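Local coordinates for protein putative NADPH:quinone oxidoreductase (Ralstonia eutropha, PDB 3IUP) that binds NADPH and probably uses it to reduce quinone substrates, as a member of the medium-chain dehydrogenase/reductase superfamily, at residues D33-I39 with Q129-A135; S42-D48 with V94-G98; L49-F53 with S91-G95. One frame throughout, in Å; residues are numbered along the deposited sequence.

How the interactions relate
Interaction 1 lies on strand 34-43; interaction 2 spans the end of that strand and the start of helix 46-53, which interaction 3 continues. All belong to the GroES-like part of the chain. Interaction 1 binds the start of the strand to strand 130-134, with its centre about 17 Å from that of interaction 2 and about 19 Å from that of interaction 3. The last two are close, with centres about 9 Å apart; they share Val94 and Gly95, and Leu44 CD2 lies 3.8 Å from Leu49 CD2. Interaction 2 is at the cofactor site: NADPH touches Pro46, and the Asn45 side chain is about 4 Å from it. In interaction 3 the side chain of Leu51 is about 12 Å from the bound NADPH.

Interaction 1: residues D33-I39 with Q129-A135; sequences DEVLIRI and QYRCIPA
Residues 34-39 and 130-134 are adjacent antiparallel strands in the GroES-like β-barrel domain, their short axes 4.5 Å apart at closest approach and their directions 154° apart. Six backbone hydrogen bonds document the pairing. Val35 with Ile133 and Ile37 with Arg131 are the hydrogen-bonded pairs, each closed by two bonds; the shortest of the six runs from Ile37 N to Arg131 O at 2.7 Å. One hydrogen bond at each end, Ala135 N to Asp33 O and Ile39 N to Gln129 O, extends the ladder. Alternation along strand 34-39 is strict, since the backbones of Leu36 and Arg38 bond instead to strand 98-105, and that of Glu34 to Gly106 just after it.

Val35, Ile37 and Ile133 share one face of the sheet, where Ile37 CD1 meets Ile133 CG1 at 3.9 Å and Cys138 touches all three residues from strand 138-140. Leu36, Arg38, Tyr130 and Cys132 occupy the other face. Leu36 holds CG opposite its backbone N (chi1 -172°), which lays CD1 over the Arg131 carbonyl and 3.9 Å from Cys132 CB. Arg38 runs alongside Tyr130, both pointing the same way, with Arg38 CB 3.6 Å from Tyr130 CE1. The guanidinium stands almost perpendicular to the ring, at 87°, so this is an aliphatic contact and not a planar stack; its charge pairs with Glu40. A water lying at the edges of both groups joins Arg38 NH1 to Tyr130 OH. At the far end of the ladder, where Glu34 OE1 bonds Gly31 N, a second water donates 2.7 Å to Glu34 OE2 and 3.0 Å to Cys132 O.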
loop_
_atom_site.group_PDB
_atom_site.type_symbol
_atom_site.label_atom_id
_atom_site.label_comp_id
_atom_site.label_asym_id
_atom_site.label_seq_id
_atom_site.Cartn_x
_atom_site.Cartn_y
_atom_site.Cartn_z
ATOM N N ASP A 33 23.779 -2.214 -35.716
ATOM C CA ASP A 33 23.885 -2.133 -34.275
ATOM C C ASP A 33 23.435 -3.407 -33.585
ATOM O O ASP A 33 23.275 -3.414 -32.380
ATOM C CB ASP A 33 23.077 -0.936 -33.749
ATOM C CG ASP A 33 23.498 0.357 -34.409
ATOM O OD1 ASP A 33 24.740 0.568 -34.530
ATOM O OD2 ASP A 33 22.598 1.104 -34.873
ATOM N N GLU A 34 23.273 -4.488 -34.343
ATOM C CA GLU A 34 22.755 -5.749 -33.776
ATOM C C GLU A 34 23.779 -6.896 -33.794
ATOM O O GLU A 34 24.758 -6.893 -34.555
ATOM C CB GLU A 34 21.511 -6.219 -34.542
ATOM C CG GLU A 34 20.275 -5.336 -34.391
ATOM C CD GLU A 34 19.142 -5.743 -35.331
ATOM O OE1 GLU A 34 19.385 -6.144 -36.507
ATOM O OE2 GLU A 34 17.982 -5.698 -34.858
ATOM N N VAL A 35 23.484 -7.903 -32.985
ATOM C CA VAL A 35 24.248 -9.166 -33.004
ATOM C C VAL A 35 23.275 -10.329 -33.020
ATOM O O VAL A 35 22.132 -10.185 -32.582
ATOM C CB VAL A 35 25.212 -9.279 -31.811
ATOM C CG1 VAL A 35 26.284 -8.114 -31.868
ATOM C CG2 VAL A 35 24.455 -9.286 -30.465
ATOM N N LEU A 36 23.727 -11.479 -33.503
ATOM C CA LEU A 36 22.935 -12.678 -33.478
ATOM C C LEU A 36 23.544 -13.581 -32.449
ATOM O O LEU A 36 24.729 -13.920 -32.553
ATOM C CB LEU A 36 22.944 -13.373 -34.840
ATOM C CG LEU A 36 21.964 -14.549 -34.966
ATOM C CD1 LEU A 36 20.527 -14.027 -34.937
ATOM C CD2 LEU A 36 22.286 -15.339 -36.251
ATOM N N ILE A 37 22.732 -13.980 -31.457
ATOM C CA ILE A 37 23.183 -14.844 -30.377
ATOM C C ILE A 37 22.612 -16.237 -30.524
ATOM O O ILE A 37 21.394 -16.406 -30.723
ATOM C CB ILE A 37 22.790 -14.307 -29.007
ATOM C CG1 ILE A 37 23.336 -12.888 -28.788
ATOM C CG2 ILE A 37 23.238 -15.273 -27.917
ATOM C CD1 ILE A 37 22.560 -12.191 -27.672
ATOM N N ARG A 38 23.475 -17.247 -30.435
ATOM C CA ARG A 38 23.013 -18.632 -30.317
ATOM C C ARG A 38 22.765 -18.870 -28.823
ATOM O O ARG A 38 23.712 -18.949 -28.054
ATOM C CB ARG A 38 24.075 -19.624 -30.829
ATOM C CG ARG A 38 23.584 -21.095 -30.827
ATOM C CD ARG A 38 24.601 -22.087 -31.334
ATOM N NE ARG A 38 25.733 -22.112 -30.433
ATOM C CZ ARG A 38 26.987 -21.788 -30.756
ATOM N NH1 ARG A 38 27.315 -21.482 -32.009
ATOM N NH2 ARG A 38 27.927 -21.840 -29.835
ATOM N N ILE A 39 21.497 -18.997 -28.423
ATOM C CA ILE A 39 21.162 -19.046 -26.995
ATOM C C ILE A 39 21.373 -20.478 -26.475
ATOM O O ILE A 39 20.873 -21.434 -27.051
ATOM C CB ILE A 39 19.734 -18.553 -26.729
ATOM C CG1 ILE A 39 19.577 -17.106 -27.219
ATOM C CG2 ILE A 39 19.421 -18.650 -25.220
ATOM C CD1 ILE A 39 18.137 -16.621 -27.299
ATOM N N GLN A 129 16.269 -20.663 -30.450
ATOM C CA GLN A 129 17.626 -21.075 -30.773
ATOM C C GLN A 129 18.563 -19.891 -31.025
ATOM O O GLN A 129 19.738 -19.925 -30.603
ATOM C CB GLN A 129 17.625 -21.981 -31.989
ATOM C CG GLN A 129 17.039 -23.346 -31.746
ATOM C CD GLN A 129 17.183 -24.261 -32.953
ATOM O OE1 GLN A 129 16.220 -24.541 -33.640
ATOM N NE2 GLN A 129 18.418 -24.736 -33.205
ATOM N N TYR A 130 18.045 -18.871 -31.714
ATOM C CA TYR A 130 18.863 -17.672 -32.095
ATOM C C TYR A 130 18.073 -16.453 -31.825
ATOM O O TYR A 130 16.861 -16.454 -32.080
ATOM C CB TYR A 130 19.201 -17.696 -33.601
ATOM C CG TYR A 130 20.143 -18.799 -33.915
ATOM C CD1 TYR A 130 21.512 -18.614 -33.767
ATOM C CD2 TYR A 130 19.670 -20.047 -34.313
ATOM C CE1 TYR A 130 22.389 -19.657 -34.017
ATOM C CE2 TYR A 130 20.528 -21.101 -34.543
ATOM C CZ TYR A 130 21.881 -20.900 -34.397
ATOM O OH TYR A 130 22.768 -21.926 -34.620
ATOM N N ARG A 131 18.747 -15.406 -31.314
ATOM C CA ARG A 131 18.095 -14.098 -31.124
ATOM C C ARG A 131 18.976 -13.008 -31.685
ATOM O O ARG A 131 20.187 -13.005 -31.425
ATOM C CB ARG A 131 17.751 -13.846 -29.642
ATOM C CG ARG A 131 16.440 -14.513 -29.249
ATOM C CD ARG A 131 15.227 -13.706 -29.703
ATOM N NE ARG A 131 15.002 -12.587 -28.792
ATOM C CZ ARG A 131 15.054 -11.295 -29.109
ATOM N NH1 ARG A 131 15.289 -10.898 -30.367
ATOM N NH2 ARG A 131 14.833 -10.386 -28.167
ATOM N N CYS A 132 18.353 -12.128 -32.456
ATOM C CA CYS A 132 18.977 -10.960 -33.046
ATOM C C CYS A 132 18.601 -9.772 -32.202
ATOM O O CYS A 132 17.414 -9.409 -32.104
ATOM C CB CYS A 132 18.490 -10.745 -34.454
ATOM S SG CYS A 132 19.326 -9.371 -35.256
ATOM N N ILE A 133 19.575 -9.246 -31.485
ATOM C CA ILE A 133 19.282 -8.182 -30.550
ATOM C C ILE A 133 20.313 -7.090 -30.615
ATOM O O ILE A 133 21.409 -7.330 -31.054
ATOM C CB ILE A 133 19.133 -8.687 -29.127
ATOM C CG1 ILE A 133 20.450 -8.957 -28.469
ATOM C CG2 ILE A 133 18.265 -9.960 -29.060
ATOM C CD1 ILE A 133 20.297 -8.759 -26.978
ATOM N N PRO A 134 19.949 -5.886 -30.167
ATOM C CA PRO A 134 20.939 -4.803 -30.184
ATOM C C PRO A 134 22.146 -5.081 -29.328
ATOM O O PRO A 134 22.033 -5.588 -28.197
ATOM C CB PRO A 134 20.175 -3.605 -29.643
ATOM C CG PRO A 134 18.752 -3.903 -29.963
ATOM C CD PRO A 134 18.618 -5.391 -29.787
ATOM N N ALA A 135 23.296 -4.771 -29.901
ATOM C CA ALA A 135 24.571 -4.801 -29.217
ATOM C C ALA A 135 24.441 -4.166 -27.832
ATOM O O ALA A 135 24.990 -4.692 -26.874
ATOM C CB ALA A 135 25.624 -4.071 -30.037
HETATM O O HOH W 1 16.899 -6.531 -32.544
HETATM O O HOH W 2 25.661 -21.560 -34.514
#

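Interaction 2: residues S42-D48 with V94-G98; sequences SPLNPSD and VGNEG
Glu97 lies across Pro43 and Asn45 at about right angles to both. From CB its chain turns to place CG between the backbone N and the carbonyl carbon (chi1 67°), where CG packs 3.8 Å from Pro43 CG. Beyond CG it is extended, carrying CD past the proline ring to a carboxylate whose OE2 accepts Asn45 ND2 at 3.0 Å. That donor meets the anti side of OE2, 23° out of the carboxylate plane, while Asn45 OD1 bonds Lys368 NZ. Glu97 OE1 accepts the backbone N-H groups of Phe154 and Val155.

Asp48 provides the other polar junction. Its OD1 takes Asn96 N at 2.8 Å on the syn side but 31° out of the carboxylate plane, and its OD2 uses the anti lone pair for Asn45 N, just before helix 46-53. One water then bridges Asp48 OD2, Asn45 ND2, Ser47 OG and Asn96 ND2. Farther back, Ser42 OG donates to Glu97 O at 2.6 Å.

The junction borders the cofactor pocket: Pro46 touches NADPH, about 4 Å from the Asn45 side chain. Loop 94-98 is thus fastened to the end of strand 34-43 and the first turn of helix 46-53, with Glu97 reaching the beginning of helix 155-169.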
loop_
_atom_site.group_PDB
_atom_site.type_symbol
_atom_site.label_atom_id
_atom_site.label_comp_id
_atom_site.label_asym_id
_atom_site.label_seq_id
_atom_site.Cartn_x
_atom_site.Cartn_y
_atom_site.Cartn_z
ATOM N N SER A 42 18.763 -20.451 -20.732
ATOM C CA SER A 42 17.739 -19.486 -20.367
ATOM C C SER A 42 16.851 -20.099 -19.269
ATOM O O SER A 42 16.335 -21.190 -19.448
ATOM C CB SER A 42 16.920 -19.135 -21.603
ATOM O OG SER A 42 15.903 -18.220 -21.350
ATOM N N PRO A 43 16.661 -19.391 -18.155
ATOM C CA PRO A 43 15.966 -19.986 -17.035
ATOM C C PRO A 43 14.469 -19.898 -17.210
ATOM O O PRO A 43 13.987 -19.004 -17.896
ATOM C CB PRO A 43 16.437 -19.121 -15.864
ATOM C CG PRO A 43 16.593 -17.780 -16.459
ATOM C CD PRO A 43 17.168 -18.054 -17.825
ATOM N N LEU A 44 13.742 -20.836 -16.583
ATOM C CA LEU A 44 12.304 -20.775 -16.437
ATOM C C LEU A 44 11.978 -20.133 -15.088
ATOM O O LEU A 44 11.972 -20.787 -14.038
ATOM C CB LEU A 44 11.704 -22.178 -16.509
ATOM C CG LEU A 44 11.495 -22.687 -17.919
ATOM C CD1 LEU A 44 11.508 -24.218 -17.941
ATOM C CD2 LEU A 44 10.168 -22.117 -18.478
ATOM N N ASN A 45 11.813 -18.832 -15.096
ATOM C CA ASN A 45 11.541 -18.091 -13.877
ATOM C C ASN A 45 10.000 -17.950 -13.764
ATOM O O ASN A 45 9.265 -18.039 -14.780
ATOM C CB ASN A 45 12.159 -16.715 -13.944
ATOM C CG ASN A 45 13.671 -16.705 -13.937
ATOM O OD1 ASN A 45 14.337 -17.535 -13.275
ATOM N ND2 ASN A 45 14.255 -15.707 -14.682
ATOM N N PRO A 46 9.505 -17.643 -12.563
ATOM C CA PRO A 46 8.056 -17.443 -12.364
ATOM C C PRO A 46 7.440 -16.399 -13.284
ATOM O O PRO A 46 6.370 -16.644 -13.807
ATOM C CB PRO A 46 7.977 -17.030 -10.886
ATOM C CG PRO A 46 9.107 -17.821 -10.254
ATOM C CD PRO A 46 10.234 -17.583 -11.280
ATOM N N SER A 47 8.147 -15.305 -13.570
ATOM C CA SER A 47 7.674 -14.315 -14.548
ATOM C C SER A 47 7.470 -14.946 -15.913
ATOM O O SER A 47 6.501 -14.665 -16.587
ATOM C CB SER A 47 8.651 -13.156 -14.674
ATOM O OG SER A 47 9.997 -13.656 -14.593
ATOM N N ASP A 48 8.364 -15.866 -16.289
ATOM C CA ASP A 48 8.244 -16.547 -17.589
ATOM C C ASP A 48 7.069 -17.498 -17.627
ATOM O O ASP A 48 6.375 -17.583 -18.613
ATOM C CB ASP A 48 9.526 -17.313 -17.918
ATOM C CG ASP A 48 10.775 -16.396 -17.934
ATOM O OD1 ASP A 48 10.718 -15.363 -18.694
ATOM O OD2 ASP A 48 11.756 -16.700 -17.179
ATOM N N VAL A 94 8.480 -16.185 -25.609
ATOM C CA VAL A 94 8.577 -16.298 -24.158
ATOM C C VAL A 94 10.041 -16.325 -23.762
ATOM O O VAL A 94 10.897 -16.752 -24.544
ATOM C CB VAL A 94 7.829 -17.567 -23.663
ATOM C CG1 VAL A 94 7.899 -17.675 -22.124
ATOM C CG2 VAL A 94 6.387 -17.538 -24.106
ATOM N N GLY A 95 10.327 -15.875 -22.543
ATOM C CA GLY A 95 11.634 -15.984 -21.947
ATOM C C GLY A 95 12.292 -14.633 -21.851
ATOM O O GLY A 95 12.731 -14.079 -22.856
ATOM N N ASN A 96 12.366 -14.092 -20.633
ATOM C CA ASN A 96 12.916 -12.750 -20.428
ATOM C C ASN A 96 14.391 -12.667 -20.712
ATOM O O ASN A 96 14.829 -11.726 -21.361
ATOM C CB ASN A 96 12.707 -12.255 -18.987
ATOM C CG ASN A 96 11.317 -11.746 -18.751
ATOM O OD1 ASN A 96 10.858 -10.851 -19.462
ATOM N ND2 ASN A 96 10.645 -12.259 -17.714
ATOM N N GLU A 97 15.161 -13.616 -20.189
ATOM C CA GLU A 97 16.604 -13.486 -20.125
ATOM C C GLU A 97 17.276 -14.781 -20.531
ATOM O O GLU A 97 16.682 -15.863 -20.441
ATOM C CB GLU A 97 17.079 -13.107 -18.686
ATOM C CG GLU A 97 16.876 -14.169 -17.644
ATOM C CD GLU A 97 17.333 -13.784 -16.231
ATOM O OE1 GLU A 97 18.205 -12.884 -16.100
ATOM O OE2 GLU A 97 16.881 -14.478 -15.276
ATOM N N GLY A 98 18.509 -14.658 -20.979
ATOM C CA GLY A 98 19.320 -15.837 -21.273
ATOM C C GLY A 98 20.721 -15.486 -21.681
ATOM O O GLY A 98 21.128 -14.312 -21.663
HETATM O O HOH W 3 12.168 -14.005 -16.140
HETATM O O HOH W 4 14.002 -16.095 -18.772
HETATM O O HOH W 5 8.776 -14.431 -20.450
#

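Interaction 3: residues L49-F53 with S91-G95; sequences LGLLF and SMPVG
The carbonyl O of Leu51, the residue whose side chain reaches across to Met92, Pro93 and Val94, accepts a hydrogen bond from Arg87 NH1 and a weak one from Ser10 OG. Ser10 OG also bonds Leu52 O, and the Ser10 backbone pairs with Met92, so strand 4-12 holds both sides of this contact.

Between helix 49-53 and residues 91-95 there is no direct hydrogen bond; the evidence is packing, with 215 Å² buried in total. Leu51 contributes most of the helical share. Its two methyl groups divide the work: CD1 lies 4.0 Å from the selenomethionine methyl Met92 CE, whereas CD2 sits 3.4 Å from Pro93 O and 4.2 Å from Val94 CG2. With CG turned away from the backbone N (chi1 -176°), the Leu51 fork extends from the helix and points both methyls at the 92-94 chain, spaced along it. Met92 answers at about a right angle, its chain folded at both chi2 (-67°) and chi3 (-86°), so that its terminal methyl swings back to meet the fork.

Leu52 makes a shallower contact, through CB, which is 4.1 Å from Val94 CG1. Val94 places one methyl beside each of two consecutive helical leucines, CG2 by Leu51 and CG1 by Leu52. Leu52 CA and Val94 CA, the nearest such pair across the segments, are 6.3 Å apart. Arg274 and Tyr272 of the second subunit pack on Leu51 and Met92, respectively, bringing this edge to the dimer interface. This is helix-on-sheet-edge packing within a GroES-like domain: helix 46-53 packs on the end of strand 90-93, outermost of its antiparallel sheet within this chain, and on the loop that follows.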
loop_
_atom_site.group_PDB
_atom_site.type_symbol
_atom_site.label_atom_id
_atom_site.label_comp_id
_atom_site.label_asym_id
_atom_site.label_seq_id
_atom_site.Cartn_x
_atom_site.Cartn_y
_atom_site.Cartn_z
ATOM N N LEU A 49 6.843 -18.216 -16.517
ATOM C CA LEU A 49 5.791 -19.207 -16.454
ATOM C C LEU A 49 4.440 -18.490 -16.594
ATOM O O LEU A 49 3.498 -19.040 -17.168
ATOM C CB LEU A 49 5.888 -19.952 -15.110
ATOM C CG LEU A 49 7.176 -20.720 -14.895
ATOM C CD1 LEU A 49 7.157 -21.361 -13.483
ATOM C CD2 LEU A 49 7.405 -21.742 -15.910
ATOM N N GLY A 50 4.362 -17.274 -16.078
ATOM C CA GLY A 50 3.139 -16.460 -16.169
ATOM C C GLY A 50 2.774 -16.218 -17.623
ATOM O O GLY A 50 1.633 -16.395 -18.057
ATOM N N LEU A 51 3.773 -15.889 -18.408
ATOM C CA LEU A 51 3.535 -15.642 -19.843
ATOM C C LEU A 51 3.332 -16.934 -20.603
ATOM O O LEU A 51 2.445 -17.054 -21.461
ATOM C CB LEU A 51 4.700 -14.837 -20.416
ATOM C CG LEU A 51 4.539 -14.440 -21.872
ATOM C CD1 LEU A 51 3.273 -13.551 -22.075
ATOM C CD2 LEU A 51 5.844 -13.740 -22.333
ATOM N N LEU A 52 4.116 -17.935 -20.261
ATOM C CA LEU A 52 4.066 -19.209 -20.936
ATOM C C LEU A 52 2.661 -19.850 -20.893
ATOM O O LEU A 52 2.126 -20.299 -21.911
ATOM C CB LEU A 52 5.121 -20.124 -20.324
ATOM C CG LEU A 52 5.319 -21.515 -20.895
ATOM C CD1 LEU A 52 5.722 -21.454 -22.418
ATOM C CD2 LEU A 52 6.405 -22.238 -20.011
ATOM N N PHE A 53 2.068 -19.871 -19.711
ATOM C CA PHE A 53 0.798 -20.564 -19.506
ATOM C C PHE A 53 -0.370 -19.618 -19.396
ATOM O O PHE A 53 -1.511 -20.051 -19.422
ATOM C CB PHE A 53 0.873 -21.432 -18.237
ATOM C CG PHE A 53 1.984 -22.428 -18.266
ATOM C CD1 PHE A 53 2.106 -23.295 -19.317
ATOM C CD2 PHE A 53 2.890 -22.532 -17.188
ATOM C CE1 PHE A 53 3.131 -24.223 -19.362
ATOM C CE2 PHE A 53 3.915 -23.469 -17.225
ATOM C CZ PHE A 53 4.025 -24.309 -18.297
ATOM N N SER A 91 0.552 -14.459 -30.996
ATOM C CA SER A 91 1.513 -15.491 -30.818
ATOM C C SER A 91 2.712 -14.939 -30.056
ATOM O O SER A 91 3.496 -14.140 -30.592
ATOM C CB SER A 91 1.905 -16.073 -32.168
ATOM O OG SER A 91 2.944 -16.997 -32.025
HETATM N N MSE A 92 2.826 -15.279 -28.786
HETATM C CA MSE A 92 3.802 -14.626 -27.898
HETATM C C MSE A 92 5.068 -15.411 -27.754
HETATM O O MSE A 92 5.052 -16.555 -27.354
HETATM C CB MSE A 92 3.247 -14.429 -26.475
HETATM C CG MSE A 92 1.908 -13.794 -26.375
HETATM SE SE MSE A 92 1.976 -11.949 -26.970
HETATM C CE MSE A 92 2.512 -11.190 -25.266
ATOM N N PRO A 93 6.216 -14.787 -28.058
ATOM C CA PRO A 93 7.470 -15.372 -27.678
ATOM C C PRO A 93 7.625 -15.335 -26.159
ATOM O O PRO A 93 6.969 -14.541 -25.481
ATOM C CB PRO A 93 8.504 -14.465 -28.366
ATOM C CG PRO A 93 7.777 -13.494 -29.147
ATOM C CD PRO A 93 6.378 -13.454 -28.663
ATOM N N VAL A 94 8.480 -16.185 -25.609
ATOM C CA VAL A 94 8.577 -16.298 -24.158
ATOM C C VAL A 94 10.041 -16.325 -23.762
ATOM O O VAL A 94 10.897 -16.752 -24.544
ATOM C CB VAL A 94 7.829 -17.567 -23.663
ATOM C CG1 VAL A 94 7.899 -17.675 -22.124
ATOM C CG2 VAL A 94 6.387 -17.538 -24.106
ATOM N N GLY A 95 10.327 -15.875 -22.543
ATOM C CA GLY A 95 11.634 -15.984 -21.947
ATOM C C GLY A 95 12.292 -14.633 -21.851
ATOM O O GLY A 95 12.731 -14.079 -22.856
#